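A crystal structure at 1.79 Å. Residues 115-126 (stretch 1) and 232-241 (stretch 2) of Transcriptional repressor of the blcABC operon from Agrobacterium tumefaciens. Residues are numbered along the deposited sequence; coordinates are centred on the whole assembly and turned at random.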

# COMPACT_ATOMS: atom_id res chain seq x y z
N ASP B 115 18.57 -26.80 -6.36
CA ASP B 115 18.17 -27.26 -7.68
C ASP B 115 18.82 -26.42 -8.78
O ASP B 115 19.14 -26.92 -9.86
CB ASP B 115 16.65 -27.16 -7.84
CG ASP B 115 15.90 -27.49 -6.56
OD1 ASP B 115 15.29 -28.58 -6.49
OD2 ASP B 115 15.93 -26.65 -5.63
N LEU B 116 19.00 -25.14 -8.50
CA LEU B 116 19.54 -24.20 -9.48
C LEU B 116 21.06 -24.00 -9.38
O LEU B 116 21.63 -23.19 -10.11
CB LEU B 116 18.84 -22.85 -9.33
CG LEU B 116 17.32 -22.85 -9.51
CD1 LEU B 116 16.78 -21.47 -9.22
CD2 LEU B 116 16.94 -23.32 -10.91
N ASP B 117 21.70 -24.73 -8.47
CA ASP B 117 23.15 -24.61 -8.27
C ASP B 117 23.96 -24.74 -9.56
O ASP B 117 24.99 -24.06 -9.71
CB ASP B 117 23.66 -25.63 -7.25
CG ASP B 117 23.38 -25.23 -5.80
OD1 ASP B 117 22.73 -24.19 -5.57
OD2 ASP B 117 23.80 -25.99 -4.89
N PRO B 118 23.53 -25.61 -10.49
CA PRO B 118 24.33 -25.82 -11.71
C PRO B 118 24.28 -24.64 -12.68
O PRO B 118 25.07 -24.62 -13.62
CB PRO B 118 23.66 -27.03 -12.36
CG PRO B 118 22.82 -27.67 -11.29
CD PRO B 118 22.40 -26.55 -10.40
N TYR B 119 23.37 -23.69 -12.47
CA TYR B 119 23.18 -22.64 -13.48
C TYR B 119 23.56 -21.24 -13.03
O TYR B 119 23.45 -20.89 -11.85
CB TYR B 119 21.72 -22.62 -13.96
CG TYR B 119 21.19 -24.00 -14.21
CD1 TYR B 119 21.60 -24.73 -15.30
CD2 TYR B 119 20.28 -24.58 -13.33
CE1 TYR B 119 21.12 -26.00 -15.53
CE2 TYR B 119 19.81 -25.86 -13.54
CZ TYR B 119 20.23 -26.56 -14.64
OH TYR B 119 19.77 -27.84 -14.86
N THR B 120 23.96 -20.44 -14.00
CA THR B 120 24.14 -19.01 -13.77
C THR B 120 22.75 -18.38 -13.73
O THR B 120 21.94 -18.62 -14.61
CB THR B 120 24.97 -18.38 -14.88
OG1 THR B 120 26.30 -18.90 -14.83
CG2 THR B 120 25.00 -16.86 -14.73
N VAL B 121 22.49 -17.57 -12.72
CA VAL B 121 21.16 -16.97 -12.56
C VAL B 121 21.28 -15.47 -12.56
O VAL B 121 22.14 -14.92 -11.85
CB VAL B 121 20.52 -17.38 -11.22
CG1 VAL B 121 19.05 -16.96 -11.18
CG2 VAL B 121 20.67 -18.88 -11.01
N THR B 122 20.44 -14.79 -13.35
CA THR B 122 20.50 -13.34 -13.43
C THR B 122 19.17 -12.74 -13.00
O THR B 122 18.14 -13.39 -13.06
CB THR B 122 20.80 -12.87 -14.87
OG1 THR B 122 19.85 -13.47 -15.76
CG2 THR B 122 22.18 -13.30 -15.29
N LEU B 123 19.23 -11.49 -12.57
CA LEU B 123 18.05 -10.73 -12.16
C LEU B 123 18.14 -9.40 -12.90
O LEU B 123 19.18 -8.73 -12.83
CB LEU B 123 18.10 -10.46 -10.67
CG LEU B 123 16.98 -9.61 -10.05
CD1 LEU B 123 15.69 -10.41 -10.08
CD2 LEU B 123 17.35 -9.19 -8.61
N THR B 124 17.07 -9.02 -13.58
CA THR B 124 17.09 -7.82 -14.39
C THR B 124 15.85 -6.97 -14.19
O THR B 124 14.83 -7.45 -13.69
CB THR B 124 17.12 -8.15 -15.89
OG1 THR B 124 15.87 -8.74 -16.26
CG2 THR B 124 18.27 -9.11 -16.20
N VAL B 125 15.94 -5.71 -14.59
CA VAL B 125 14.76 -4.86 -14.70
C VAL B 125 14.72 -4.33 -16.11
O VAL B 125 15.76 -4.25 -16.74
CB VAL B 125 14.81 -3.68 -13.72
CG1 VAL B 125 14.81 -4.19 -12.28
CG2 VAL B 125 16.04 -2.83 -13.98
N ARG B 126 13.53 -3.99 -16.60
CA ARG B 126 13.40 -3.38 -17.93
C ARG B 126 13.40 -1.86 -17.85
O ARG B 126 12.68 -1.27 -17.05
CB ARG B 126 12.12 -3.84 -18.65
CG ARG B 126 12.05 -3.39 -20.10
CD ARG B 126 10.75 -3.84 -20.81
NE ARG B 126 9.55 -3.32 -20.15
CZ ARG B 126 9.05 -2.11 -20.38
NH1 ARG B 126 9.63 -1.29 -21.25
NH2 ARG B 126 7.96 -1.73 -19.73
N ALA B 232 4.72 -6.79 -13.25
CA ALA B 232 6.02 -7.42 -13.44
C ALA B 232 7.11 -6.39 -13.22
O ALA B 232 7.27 -5.46 -14.01
CB ALA B 232 6.12 -8.01 -14.82
N SER B 233 7.87 -6.55 -12.15
CA SER B 233 8.85 -5.54 -11.76
C SER B 233 10.27 -5.93 -12.12
O SER B 233 11.15 -5.08 -12.23
CB SER B 233 8.77 -5.25 -10.26
OG SER B 233 9.04 -6.42 -9.50
N ALA B 234 10.50 -7.23 -12.28
CA ALA B 234 11.84 -7.72 -12.58
C ALA B 234 11.73 -9.06 -13.28
O ALA B 234 10.66 -9.65 -13.34
CB ALA B 234 12.66 -7.86 -11.29
N GLY B 235 12.85 -9.53 -13.83
CA GLY B 235 12.90 -10.84 -14.47
C GLY B 235 14.02 -11.65 -13.86
O GLY B 235 15.04 -11.11 -13.42
N ILE B 236 13.84 -12.96 -13.81
CA ILE B 236 14.90 -13.86 -13.39
C ILE B 236 15.15 -14.85 -14.52
O ILE B 236 14.20 -15.28 -15.20
CB ILE B 236 14.56 -14.58 -12.07
CG1 ILE B 236 15.70 -15.48 -11.64
CG2 ILE B 236 13.28 -15.43 -12.19
CD1 ILE B 236 15.44 -16.15 -10.27
N ALA B 237 16.41 -15.20 -14.76
CA ALA B 237 16.70 -16.19 -15.80
C ALA B 237 17.81 -17.13 -15.37
O ALA B 237 18.67 -16.76 -14.59
CB ALA B 237 17.09 -15.49 -17.12
N ILE B 238 17.80 -18.33 -15.91
CA ILE B 238 18.97 -19.18 -15.78
C ILE B 238 19.58 -19.31 -17.16
O ILE B 238 18.88 -19.25 -18.17
CB ILE B 238 18.62 -20.56 -15.20
CG1 ILE B 238 17.62 -21.28 -16.09
CG2 ILE B 238 18.07 -20.42 -13.77
CD1 ILE B 238 17.11 -22.59 -15.49
N SER B 239 20.88 -19.48 -17.21
CA SER B 239 21.65 -19.66 -18.42
C SER B 239 22.42 -20.98 -18.40
O SER B 239 22.95 -21.33 -17.43
CB SER B 239 22.67 -18.55 -18.55
OG SER B 239 22.03 -17.34 -18.71
N LEU B 240 22.45 -21.66 -19.53
CA LEU B 240 23.20 -22.90 -19.63
C LEU B 240 23.66 -23.11 -21.06
O LEU B 240 23.27 -22.37 -21.96
CB LEU B 240 22.35 -24.09 -19.17
CG LEU B 240 20.98 -24.24 -19.84
CD1 LEU B 240 20.59 -25.69 -19.92
CD2 LEU B 240 19.93 -23.44 -19.07
N ILE B 241 24.50 -24.13 -21.26
CA ILE B 241 24.93 -24.49 -22.60
C ILE B 241 23.79 -25.21 -23.34
O ILE B 241 23.29 -26.24 -22.87
CB ILE B 241 26.17 -25.40 -22.55
CG1 ILE B 241 27.33 -24.66 -21.89
CG2 ILE B 241 26.54 -25.88 -23.94
CD1 ILE B 241 27.73 -23.40 -22.63
O HOH W 1 21.09 -16.06 -16.40
O HOH W 2 11.26 -4.03 -14.88

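Strands 120-126 and 232-241 run antiparallel, their N-to-C directions 149° apart and their axes approaching to 4.6 Å. Together the two stretches bury 653 Å², summed over both sides. Five backbone hydrogen bonds fix the register. Thr-122 and Ala-237 exchange two, Thr-122 N to Ala-237 O at 2.9 Å and Ala-237 N to Thr-122 O at 3.0 Å; Thr-124 and Gly-235 exchange two more, N to O at 2.9 Å in each direction. Ser-239 N adds one to Thr-120 O, also 2.9 Å, and all five N-H...O angles lie between 152° and 162°. Between these pairs the CA atoms draw closer, to 4.5 Å for Val-121 and Ile-238, and CA-H groups meet carbonyls, as in Val-121 CA to Ala-237 O at 3.2 Å.

The sheet face bearing Val-121, Leu-123, Ile-236 and Ile-238 is purely aliphatic. Val-121 spans two neighbours: CG1 lies 3.7 Å from Ile-236 CG1, while CG2 lies 4.1 Å from Ile-238 CG2. Leu-123 CD1 reaches instead to Ala-234 CB, 4.1 Å away. That same Ile-238 CG2 meets Leu-116 CD2 at 4.2 Å, carrying the packing beyond the strand into the type I turn from Leu-116 to Tyr-119. The turn, with Tyr-119 N hydrogen-bonded to Leu-116 O at 3.0 Å, leads into the strand; Tyr-119 CB rests 3.9 Å from Ile-238 CB, and its CD1 4.0 Å from Leu-240 CB. Ile-238 accordingly loses the most area to the opposing stretch, 75 Å².

The other face carries small residues. Ala-237 CB sits 3.7 Å from Thr-122 OG1, and Gly-235 leaves a hollow opposite Thr-124, where an ideal CB on Gly-235 would lie 3.4 Å from Thr-124 OG1. Water 1 fills a polar pocket, hydrogen-bonded to Thr-122 OG1 (2.9 Å), Ser-239 OG (2.8 Å) and Thr-120 O (3.2 Å).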